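Local atomic coordinates of glycoside Hydrolase (Bacteroides uniformis, PDB entry 5T9X), a protein that probably hydrolyses agarose-type galactans as a family 16 glycoside hydrolase in an agarose-degrading pathway of a human gut bacterium. Residues V162-Y167 against D332-Y337; I190-A195 against H252-Y257; D94-N99 against T106-D111. All blocks are in the same frame, centred on the assembly; numbering follows the deposited sequence.

Contact 1: residues V162-Y167 against D332-Y337. With NA (sodium ion), chain D.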
loop_
_atom_site.group_PDB
_atom_site.type_symbol
_atom_site.label_atom_id
_atom_site.label_comp_id
_atom_site.label_asym_id
_atom_site.label_seq_id
_atom_site.Cartn_x
_atom_site.Cartn_y
_atom_site.Cartn_z
ATOM N N VAL A 162 0.992 -0.415 -16.996
ATOM C CA VAL A 162 -0.164 -0.771 -16.185
ATOM C C VAL A 162 -0.525 0.410 -15.295
ATOM O O VAL A 162 0.363 1.159 -14.880
ATOM C CB VAL A 162 0.048 -2.085 -15.398
ATOM C CG1 VAL A 162 1.211 -1.988 -14.428
ATOM C CG2 VAL A 162 -1.205 -2.498 -14.655
ATOM N N TYR A 163 -1.838 0.609 -15.091
ATOM C CA TYR A 163 -2.341 1.637 -14.186
ATOM C C TYR A 163 -3.051 0.923 -13.087
ATOM O O TYR A 163 -3.935 0.139 -13.371
ATOM C CB TYR A 163 -3.278 2.595 -14.895
ATOM C CG TYR A 163 -3.789 3.666 -13.980
ATOM C CD1 TYR A 163 -2.926 4.626 -13.458
ATOM C CD2 TYR A 163 -5.130 3.731 -13.617
ATOM C CE1 TYR A 163 -3.377 5.614 -12.593
ATOM C CE2 TYR A 163 -5.587 4.723 -12.749
ATOM C CZ TYR A 163 -4.700 5.649 -12.244
ATOM O OH TYR A 163 -5.133 6.636 -11.399
ATOM N N VAL A 164 -2.622 1.137 -11.842
ATOM C CA VAL A 164 -3.247 0.474 -10.668
ATOM C C VAL A 164 -3.730 1.575 -9.748
ATOM O O VAL A 164 -2.941 2.468 -9.409
ATOM C CB VAL A 164 -2.250 -0.409 -9.908
ATOM C CG1 VAL A 164 -2.926 -1.107 -8.725
ATOM C CG2 VAL A 164 -1.585 -1.422 -10.843
ATOM N N GLU A 165 -5.015 1.548 -9.381
ATOM C CA GLU A 165 -5.635 2.630 -8.595
ATOM C C GLU A 165 -6.448 2.012 -7.493
ATOM O O GLU A 165 -7.247 1.146 -7.777
ATOM C CB GLU A 165 -6.521 3.533 -9.477
ATOM C CG GLU A 165 -6.866 4.908 -8.900
ATOM C CD GLU A 165 -7.744 5.770 -9.833
ATOM O OE1 GLU A 165 -8.921 5.386 -10.018
ATOM O OE2 GLU A 165 -7.319 6.839 -10.354
ATOM N N ALA A 166 -6.247 2.442 -6.245
ATOM C CA ALA A 166 -7.139 2.058 -5.161
ATOM C C ALA A 166 -7.975 3.246 -4.721
ATOM O O ALA A 166 -7.574 4.382 -4.879
ATOM C CB ALA A 166 -6.369 1.491 -3.990
ATOM N N TYR A 167 -9.173 2.935 -4.233
ATOM C CA TYR A 167 -10.081 3.886 -3.602
ATOM C C TYR A 167 -10.181 3.410 -2.153
ATOM O O TYR A 167 -10.714 2.308 -1.868
ATOM C CB TYR A 167 -11.458 3.838 -4.280
ATOM C CG TYR A 167 -12.402 4.976 -3.961
ATOM C CD1 TYR A 167 -11.968 6.289 -4.032
ATOM C CD2 TYR A 167 -13.752 4.745 -3.679
ATOM C CE1 TYR A 167 -12.826 7.345 -3.795
ATOM C CE2 TYR A 167 -14.626 5.801 -3.425
ATOM C CZ TYR A 167 -14.152 7.106 -3.498
ATOM O OH TYR A 167 -14.941 8.209 -3.259
ATOM N N ASP A 332 -12.406 0.171 -0.907
ATOM C CA ASP A 332 -13.717 0.049 -1.535
ATOM C C ASP A 332 -13.544 -0.666 -2.843
ATOM O O ASP A 332 -14.361 -1.497 -3.216
ATOM C CB ASP A 332 -14.279 1.462 -1.757
ATOM C CG ASP A 332 -15.706 1.488 -2.307
ATOM O OD1 ASP A 332 -16.369 0.426 -2.512
ATOM O OD2 ASP A 332 -16.147 2.629 -2.570
ATOM N N TRP A 333 -12.502 -0.300 -3.563
ATOM C CA TRP A 333 -12.130 -1.021 -4.758
ATOM C C TRP A 333 -10.684 -0.789 -5.158
ATOM O O TRP A 333 -10.015 0.189 -4.721
ATOM C CB TRP A 333 -13.045 -0.649 -5.939
ATOM C CG TRP A 333 -13.309 0.807 -6.236
ATOM C CD1 TRP A 333 -14.447 1.459 -5.976
ATOM C CD2 TRP A 333 -12.463 1.746 -6.924
ATOM N NE1 TRP A 333 -14.384 2.752 -6.422
ATOM C CE2 TRP A 333 -13.171 2.953 -7.011
ATOM C CE3 TRP A 333 -11.170 1.689 -7.458
ATOM C CZ2 TRP A 333 -12.647 4.088 -7.606
ATOM C CZ3 TRP A 333 -10.645 2.819 -8.054
ATOM C CH2 TRP A 333 -11.383 4.005 -8.122
ATOM N N ILE A 334 -10.240 -1.678 -6.040
ATOM C CA ILE A 334 -8.939 -1.572 -6.670
ATOM C C ILE A 334 -9.075 -2.007 -8.122
ATOM O O ILE A 334 -9.579 -3.095 -8.400
ATOM C CB ILE A 334 -7.864 -2.369 -5.896
ATOM C CG1 ILE A 334 -6.494 -2.117 -6.494
ATOM C CG2 ILE A 334 -8.147 -3.871 -5.873
ATOM C CD1 ILE A 334 -5.389 -2.667 -5.610
ATOM N N ARG A 335 -8.642 -1.137 -9.036
ATOM C CA ARG A 335 -8.803 -1.356 -10.466
ATOM C C ARG A 335 -7.483 -1.239 -11.189
ATOM O O ARG A 335 -6.631 -0.480 -10.773
ATOM C CB ARG A 335 -9.831 -0.376 -11.027
ATOM C CG ARG A 335 -9.410 1.071 -11.079
ATOM C CD ARG A 335 -10.557 1.903 -11.593
ATOM N NE ARG A 335 -10.246 3.328 -11.600
ATOM C CZ ARG A 335 -10.877 4.255 -12.323
ATOM N NH1 ARG A 335 -11.841 3.920 -13.183
ATOM N NH2 ARG A 335 -10.533 5.545 -12.206
ATOM N N ILE A 336 -7.351 -1.982 -12.289
ATOM C CA ILE A 336 -6.095 -2.204 -13.003
ATOM C C ILE A 336 -6.390 -2.178 -14.490
ATOM O O ILE A 336 -7.269 -2.909 -14.945
ATOM C CB ILE A 336 -5.533 -3.587 -12.656
ATOM C CG1 ILE A 336 -5.441 -3.768 -11.143
ATOM C CG2 ILE A 336 -4.161 -3.806 -13.259
ATOM C CD1 ILE A 336 -4.878 -5.105 -10.745
ATOM N N TYR A 337 -5.667 -1.347 -15.246
ATOM C CA TYR A 337 -5.837 -1.217 -16.689
ATOM C C TYR A 337 -4.483 -1.326 -17.360
ATOM O O TYR A 337 -3.467 -0.842 -16.828
ATOM C CB TYR A 337 -6.441 0.143 -17.106
ATOM C CG TYR A 337 -7.815 0.468 -16.544
ATOM C CD1 TYR A 337 -8.993 0.235 -17.285
ATOM C CD2 TYR A 337 -7.952 1.028 -15.267
ATOM C CE1 TYR A 337 -10.255 0.539 -16.766
ATOM C CE2 TYR A 337 -9.194 1.321 -14.750
ATOM C CZ TYR A 337 -10.331 1.077 -15.501
ATOM O OH TYR A 337 -11.536 1.373 -14.966
HETATM NA NA NA D . -16.755 -1.601 -3.249
#

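Contact 2: residues I190-A195 against H252-Y257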
loop_
_atom_site.group_PDB
_atom_site.type_symbol
_atom_site.label_atom_id
_atom_site.label_comp_id
_atom_site.label_asym_id
_atom_site.label_seq_id
_atom_site.Cartn_x
_atom_site.Cartn_y
_atom_site.Cartn_z
ATOM N N ILE A 190 6.996 -1.023 -5.849
ATOM C CA ILE A 190 6.330 0.260 -6.164
ATOM C C ILE A 190 5.265 0.475 -5.085
ATOM O O ILE A 190 4.412 -0.409 -4.853
ATOM C CB ILE A 190 5.691 0.251 -7.565
ATOM C CG1 ILE A 190 6.767 0.083 -8.616
ATOM C CG2 ILE A 190 4.966 1.546 -7.832
ATOM C CD1 ILE A 190 6.290 -0.148 -10.032
ATOM N N ASP A 191 5.332 1.610 -4.400
ATOM C CA ASP A 191 4.369 1.916 -3.333
ATOM C C ASP A 191 3.356 2.885 -3.834
ATOM O O ASP A 191 3.715 3.985 -4.213
ATOM C CB ASP A 191 5.047 2.515 -2.120
ATOM C CG ASP A 191 6.122 1.629 -1.587
ATOM O OD1 ASP A 191 5.869 0.425 -1.356
ATOM O OD2 ASP A 191 7.242 2.135 -1.441
ATOM N N ILE A 192 2.095 2.475 -3.805
ATOM C CA ILE A 192 1.000 3.319 -4.237
ATOM C C ILE A 192 0.503 4.207 -3.081
ATOM O O ILE A 192 0.456 5.426 -3.184
ATOM C CB ILE A 192 -0.105 2.464 -4.874
ATOM C CG1 ILE A 192 0.492 1.698 -6.057
ATOM C CG2 ILE A 192 -1.240 3.350 -5.365
ATOM C CD1 ILE A 192 -0.411 0.674 -6.690
ATOM N N ILE A 193 0.151 3.578 -1.983
ATOM C CA ILE A 193 -0.222 4.250 -0.772
ATOM C C ILE A 193 0.640 3.705 0.352
ATOM O O ILE A 193 0.651 2.502 0.616
ATOM C CB ILE A 193 -1.695 3.994 -0.389
ATOM C CG1 ILE A 193 -2.637 4.478 -1.497
ATOM C CG2 ILE A 193 -2.025 4.735 0.907
ATOM C CD1 ILE A 193 -4.125 4.282 -1.233
ATOM N N GLU A 194 1.353 4.602 1.018
ATOM C CA GLU A 194 1.852 4.337 2.378
ATOM C C GLU A 194 1.502 5.583 3.199
ATOM O O GLU A 194 1.871 6.689 2.835
ATOM C CB GLU A 194 3.349 4.020 2.356
ATOM C CG GLU A 194 3.973 3.812 3.722
ATOM C CD GLU A 194 5.420 3.337 3.646
ATOM O OE1 GLU A 194 6.230 3.976 2.929
ATOM O OE2 GLU A 194 5.754 2.345 4.335
ATOM N N ALA A 195 0.703 5.400 4.242
ATOM C CA ALA A 195 0.157 6.527 4.993
ATOM C C ALA A 195 -0.094 6.178 6.453
ATOM O O ALA A 195 -0.356 5.021 6.801
ATOM C CB ALA A 195 -1.115 7.047 4.339
ATOM N N HIS A 252 -10.273 8.153 -0.903
ATOM C CA HIS A 252 -9.527 8.861 -1.962
ATOM C C HIS A 252 -8.996 7.846 -2.956
ATOM O O HIS A 252 -8.678 6.714 -2.580
ATOM C CB HIS A 252 -8.375 9.681 -1.379
ATOM C CG HIS A 252 -8.825 10.855 -0.597
ATOM N ND1 HIS A 252 -9.065 12.086 -1.174
ATOM C CD2 HIS A 252 -9.098 10.996 0.722
ATOM C CE1 HIS A 252 -9.453 12.942 -0.246
ATOM N NE2 HIS A 252 -9.481 12.306 0.913
ATOM N N ARG A 253 -8.944 8.256 -4.217
ATOM C CA ARG A 253 -8.255 7.516 -5.241
ATOM C C ARG A 253 -6.763 7.856 -5.202
ATOM O O ARG A 253 -6.388 9.019 -5.271
ATOM C CB ARG A 253 -8.783 7.890 -6.615
ATOM C CG ARG A 253 -10.165 7.362 -6.987
ATOM C CD ARG A 253 -10.551 8.010 -8.313
ATOM N NE ARG A 253 -10.922 9.396 -8.086
ATOM C CZ ARG A 253 -10.879 10.388 -8.970
ATOM N NH1 ARG A 253 -10.433 10.216 -10.198
ATOM N NH2 ARG A 253 -11.292 11.589 -8.585
ATOM N N VAL A 254 -5.920 6.838 -5.094
ATOM C CA VAL A 254 -4.496 6.959 -5.352
ATOM C C VAL A 254 -4.086 5.852 -6.308
ATOM O O VAL A 254 -4.344 4.680 -6.049
ATOM C CB VAL A 254 -3.655 6.788 -4.081
ATOM C CG1 VAL A 254 -2.199 7.190 -4.363
ATOM C CG2 VAL A 254 -4.270 7.580 -2.939
ATOM N N GLY A 255 -3.443 6.220 -7.407
ATOM C CA GLY A 255 -2.931 5.246 -8.367
ATOM C C GLY A 255 -1.558 5.584 -8.923
ATOM O O GLY A 255 -1.049 6.706 -8.745
ATOM N N VAL A 256 -0.974 4.599 -9.611
ATOM C CA VAL A 256 0.277 4.788 -10.299
ATOM C C VAL A 256 0.170 4.250 -11.718
ATOM O O VAL A 256 -0.412 3.186 -11.956
ATOM C CB VAL A 256 1.492 4.173 -9.528
ATOM C CG1 VAL A 256 1.412 2.662 -9.438
ATOM C CG2 VAL A 256 2.788 4.572 -10.182
ATOM N N TYR A 257 0.707 5.029 -12.649
ATOM C CA TYR A 257 0.972 4.570 -13.976
ATOM C C TYR A 257 2.441 4.145 -14.016
ATOM O O TYR A 257 3.353 4.977 -14.016
ATOM C CB TYR A 257 0.676 5.671 -14.992
ATOM C CG TYR A 257 0.781 5.283 -16.456
ATOM C CD1 TYR A 257 0.762 3.959 -16.869
ATOM C CD2 TYR A 257 0.829 6.253 -17.426
ATOM C CE1 TYR A 257 0.851 3.621 -18.206
ATOM C CE2 TYR A 257 0.916 5.921 -18.776
ATOM C CZ TYR A 257 0.921 4.602 -19.149
ATOM O OH TYR A 257 1.004 4.223 -20.468
#

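Contact 3: residues D94-N99 against T106-D111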
loop_
_atom_site.group_PDB
_atom_site.type_symbol
_atom_site.label_atom_id
_atom_site.label_comp_id
_atom_site.label_asym_id
_atom_site.label_seq_id
_atom_site.Cartn_x
_atom_site.Cartn_y
_atom_site.Cartn_z
ATOM N N ASP A 94 -5.157 -14.292 1.791
ATOM C CA ASP A 94 -5.188 -13.479 3.037
ATOM C C ASP A 94 -3.869 -13.528 3.846
ATOM O O ASP A 94 -3.878 -13.538 5.086
ATOM C CB ASP A 94 -6.421 -13.842 3.926
ATOM C CG ASP A 94 -6.564 -15.352 4.182
ATOM O OD1 ASP A 94 -5.680 -16.122 3.736
ATOM O OD2 ASP A 94 -7.583 -15.769 4.792
ATOM N N TYR A 95 -2.744 -13.547 3.135
ATOM C CA TYR A 95 -1.425 -13.438 3.753
ATOM C C TYR A 95 -0.485 -12.730 2.796
ATOM O O TYR A 95 -0.886 -12.353 1.712
ATOM C CB TYR A 95 -0.886 -14.826 4.147
ATOM C CG TYR A 95 -0.026 -14.808 5.390
ATOM C CD1 TYR A 95 -0.582 -14.602 6.639
ATOM C CD2 TYR A 95 1.357 -14.974 5.315
ATOM C CE1 TYR A 95 0.213 -14.571 7.786
ATOM C CE2 TYR A 95 2.159 -14.954 6.452
ATOM C CZ TYR A 95 1.583 -14.764 7.687
ATOM O OH TYR A 95 2.369 -14.728 8.818
ATOM N N TYR A 96 0.750 -12.510 3.230
ATOM C CA TYR A 96 1.843 -11.944 2.411
ATOM C C TYR A 96 2.266 -13.019 1.453
ATOM O O TYR A 96 1.962 -14.182 1.685
ATOM C CB TYR A 96 2.988 -11.566 3.354
ATOM C CG TYR A 96 4.220 -10.891 2.817
ATOM C CD1 TYR A 96 4.187 -9.585 2.339
ATOM C CD2 TYR A 96 5.469 -11.507 2.921
ATOM C CE1 TYR A 96 5.349 -8.943 1.909
ATOM C CE2 TYR A 96 6.631 -10.874 2.490
ATOM C CZ TYR A 96 6.571 -9.599 2.000
ATOM O OH TYR A 96 7.729 -9.006 1.606
ATOM N N HIS A 97 2.997 -12.634 0.411
ATOM C CA HIS A 97 3.419 -13.551 -0.655
ATOM C C HIS A 97 4.466 -14.646 -0.259
ATOM O O HIS A 97 4.835 -15.465 -1.082
ATOM C CB HIS A 97 3.812 -12.753 -1.955
ATOM C CG HIS A 97 5.172 -12.094 -1.959
ATOM N ND1 HIS A 97 6.162 -12.342 -1.027
ATOM C CD2 HIS A 97 5.724 -11.238 -2.854
ATOM C CE1 HIS A 97 7.232 -11.627 -1.312
ATOM N NE2 HIS A 97 6.998 -10.960 -2.425
ATOM N N ALA A 98 4.942 -14.632 0.985
ATOM C CA ALA A 98 5.940 -15.582 1.505
ATOM C C ALA A 98 5.580 -15.790 2.963
ATOM O O ALA A 98 4.790 -15.013 3.516
ATOM C CB ALA A 98 7.360 -15.013 1.384
ATOM N N ASN A 99 6.158 -16.800 3.602
ATOM C CA ASN A 99 5.798 -17.103 4.977
ATOM C C ASN A 99 6.557 -16.215 6.000
ATOM O O ASN A 99 7.376 -16.677 6.772
ATOM C CB ASN A 99 5.964 -18.594 5.243
ATOM C CG ASN A 99 5.316 -19.037 6.552
ATOM O OD1 ASN A 99 4.658 -18.249 7.268
ATOM N ND2 ASN A 99 5.523 -20.308 6.894
ATOM N N THR A 106 4.631 -6.109 14.099
ATOM C CA THR A 106 3.544 -6.631 13.281
ATOM C C THR A 106 3.524 -8.140 13.269
ATOM O O THR A 106 4.561 -8.774 13.165
ATOM C CB THR A 106 3.714 -6.154 11.824
ATOM O OG1 THR A 106 3.856 -4.723 11.829
ATOM C CG2 THR A 106 2.547 -6.590 10.932
ATOM N N ILE A 107 2.343 -8.711 13.386
ATOM C CA ILE A 107 2.145 -10.155 13.222
ATOM C C ILE A 107 0.853 -10.318 12.409
ATOM O O ILE A 107 -0.241 -10.201 12.950
ATOM C CB ILE A 107 1.995 -10.887 14.577
ATOM C CG1 ILE A 107 3.210 -10.651 15.480
ATOM C CG2 ILE A 107 1.778 -12.389 14.363
ATOM C CD1 ILE A 107 2.951 -11.104 16.912
ATOM N N TRP A 108 0.987 -10.562 11.109
ATOM C CA TRP A 108 -0.160 -10.716 10.239
ATOM C C TRP A 108 -0.943 -11.972 10.603
ATOM O O TRP A 108 -0.370 -12.977 11.039
ATOM C CB TRP A 108 0.274 -10.743 8.791
ATOM C CG TRP A 108 0.770 -9.403 8.298
ATOM C CD1 TRP A 108 0.195 -8.187 8.503
ATOM C CD2 TRP A 108 1.922 -9.159 7.486
ATOM N NE1 TRP A 108 0.921 -7.197 7.876
ATOM C CE2 TRP A 108 1.978 -7.776 7.238
ATOM C CE3 TRP A 108 2.901 -9.983 6.932
ATOM C CZ2 TRP A 108 2.975 -7.204 6.490
ATOM C CZ3 TRP A 108 3.868 -9.425 6.185
ATOM C CH2 TRP A 108 3.919 -8.041 5.971
ATOM N N GLN A 109 -2.264 -11.856 10.468
ATOM C CA GLN A 109 -3.218 -12.914 10.788
ATOM C C GLN A 109 -4.239 -13.008 9.665
ATOM O O GLN A 109 -4.778 -11.979 9.240
ATOM C CB GLN A 109 -3.965 -12.573 12.073
ATOM C CG GLN A 109 -3.092 -12.411 13.305
ATOM C CD GLN A 109 -2.511 -13.727 13.786
ATOM O OE1 GLN A 109 -1.310 -13.929 13.764
ATOM N NE2 GLN A 109 -3.369 -14.629 14.202
ATOM N N ARG A 110 -4.536 -14.220 9.212
ATOM C CA ARG A 110 -5.548 -14.418 8.159
ATOM C C ARG A 110 -6.936 -13.883 8.566
ATOM O O ARG A 110 -7.641 -13.246 7.763
ATOM C CB ARG A 110 -5.653 -15.900 7.766
ATOM C CG ARG A 110 -4.420 -16.441 7.074
ATOM C CD ARG A 110 -4.557 -17.885 6.648
ATOM N NE ARG A 110 -3.289 -18.355 6.102
ATOM C CZ ARG A 110 -2.833 -18.118 4.867
ATOM N NH1 ARG A 110 -3.528 -17.396 3.983
ATOM N NH2 ARG A 110 -1.646 -18.603 4.509
ATOM N N ASP A 111 -7.307 -14.126 9.819
ATOM C CA ASP A 111 -8.638 -13.748 10.293
ATOM C C ASP A 111 -8.813 -12.258 10.538
ATOM O O ASP A 111 -9.899 -11.846 10.886
ATOM C CB ASP A 111 -9.046 -14.576 11.543
ATOM C CG ASP A 111 -8.253 -14.210 12.804
ATOM O OD1 ASP A 111 -7.575 -13.168 12.861
ATOM O OD2 ASP A 111 -8.320 -14.982 13.769
#

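Contact 1: residues V162-Y167 against D332-Y337
Glu165 OE1 is gripped side-on by Arg335, with NH2 at 2.7 Å and NE at 2.9 Å. Both nitrogens come from the same side of the carboxylate, NH2 at a syn position and NE from higher above the plane, whereas OE1 lies close to the plane of the guanidinium. Glu165, with CG anti to its backbone N (chi1 -162°), stands alongside the extended arginine. Phe55 O holds Arg335 NH1, giving this buried ion pair a further polar partner. The two strands are antiparallel neighbours in one sheet of the beta-sandwich expected for family 16. Their paired backbone bonds end in a classic beta bulge, where Asp332 and Trp333 both face Tyr167: Tyr167 N bonds to Trp333 O, and Asp332 N to Tyr167 O. At the bulge Tyr167 CB sits over the centre of the Trp333 six-membered ring, 3.4 Å from its centroid, a CH-pi contact that suits a broad indole. Asp332 OD2 lies at the edge of the Tyr167 ring, while Asp332 binds the sodium ion through OD1 at 2.2 Å and through its own backbone O at 2.4 Å; Glu51, Asp75, Asn77 and Gly118 are further ligands. On the other face the apolar Val164, Ala166, Ile334 and Ile336 point into the sandwich, the two isoleucines meeting Ile299 of the second sheet.

Contact 2: residues I190-A195 against H252-Y257
Ile192 and Val256 meet closely, crossing at about a right angle with CG1 of the isoleucine 3.6 Å from CG1 of the valine. Ile190 adds a looser touch on the same methyl, its CG2 lying 4.1 Å from Val256 CG1. Val256 holds that methyl between its backbone N and carbonyl carbon (chi1 66°), and there it can serve both isoleucines. Ile193 takes the other valine: its CG1 is 3.6 Å from Val254 CB, and its CD1 lies against Val254 CG2.

A second kind of contact sets methyls against backbone. Ile192 CG2 rests 3.4 Å from Val254 O and also lies near Gly255 CA, while in return Val254 CG1 approaches Ile192 O. No hydrogen bond joins the segments, because they belong to opposite sheets: this is the oily interior of the beta-sandwich, where branched side chains fill the gap between layers. The chain turns a corner at Ile192, and Ile192 and Ile193 both face Val179 in a classic beta bulge. The bulge lets two successive isoleucines reach 252-257. It lies within the sequence Glu-Ile-Asp-Ile-Ile-Glu, which matches the active-site signature of family 16 enzymes of the bulged type.

The polar interactions lie elsewhere. Asp191 points away from Val254 and Val256 and comes close to the carboxylate of Glu189, and the carboxylate of Glu194 is hydrogen-bonded by His216 and Gln306. In relatives these three acidic positions line the catalytic cleft, which probably holds here too.

Contact 3: residues D94-N99 against T106-D111
Asp94 and Arg110 are joined by a salt bridge, with NH1 of the arginine 2.5 Å from OD1 of the aspartate, an unusually short distance as modelled. The donor comes in nearly end-on to the C-O bond and OD1 lies in the guanidinium plane, yet the two flat groups are turned 55° apart and the side chains cross at about a right angle. Arg110 is long enough to reach back from the exposed surface, and its CG also passes Asp94 O at 3.6 Å. Over one face of the guanidinium comes Tyr95, its CB 3.7 Å from Arg110 NH1. The far part of the same tyrosine turns an edge toward strand 106-108, where CE1 meets Trp108 O at 3.7 Å.

Tyr96, with CG anti to its backbone N (chi1 -177°), is carried to Trp108, and its CB packs 3.7 Å from Trp108 CZ3. The two rings are slid apart with planes at 29°, so they barely overlap. Together the pairs fold the loop after strand 92-93 back upon strand 106-108, at the border of the sheet that forms the cleft side of the sandwich in family 16.

Further out, Trp108 is fixed by its NE1 hydrogen bond to Met303 O, while Thr106 CG2 lies 3.5 Å above one indole face. Tyr95 O accepts a hydrogen bond from Thr153 OG1. Tyr96 meets Trp100 edge-to-face and rests on Trp180 and Leu182 of strand 176-182.

Overall arrangement
Contact 3 closes first along the chain; contact 1 then joins strand 162-169 to the much later strand 329-341, and contact 2 falls within the span between them. Contacts 1 and 2 have centres 9 Å apart and touch, because strand 162-169 lies between 329-341 and 252-260 in the antiparallel sheet. Contact 2 then crosses from that sheet to the mixed one through strand 188-195. Contact 3 belongs to the mixed sheet as well, with its centre 21 Å from contact 2 and 22 Å from contact 1. The three thus sample the sodium-bearing sheet, the sandwich interior and the border of the probable cleft.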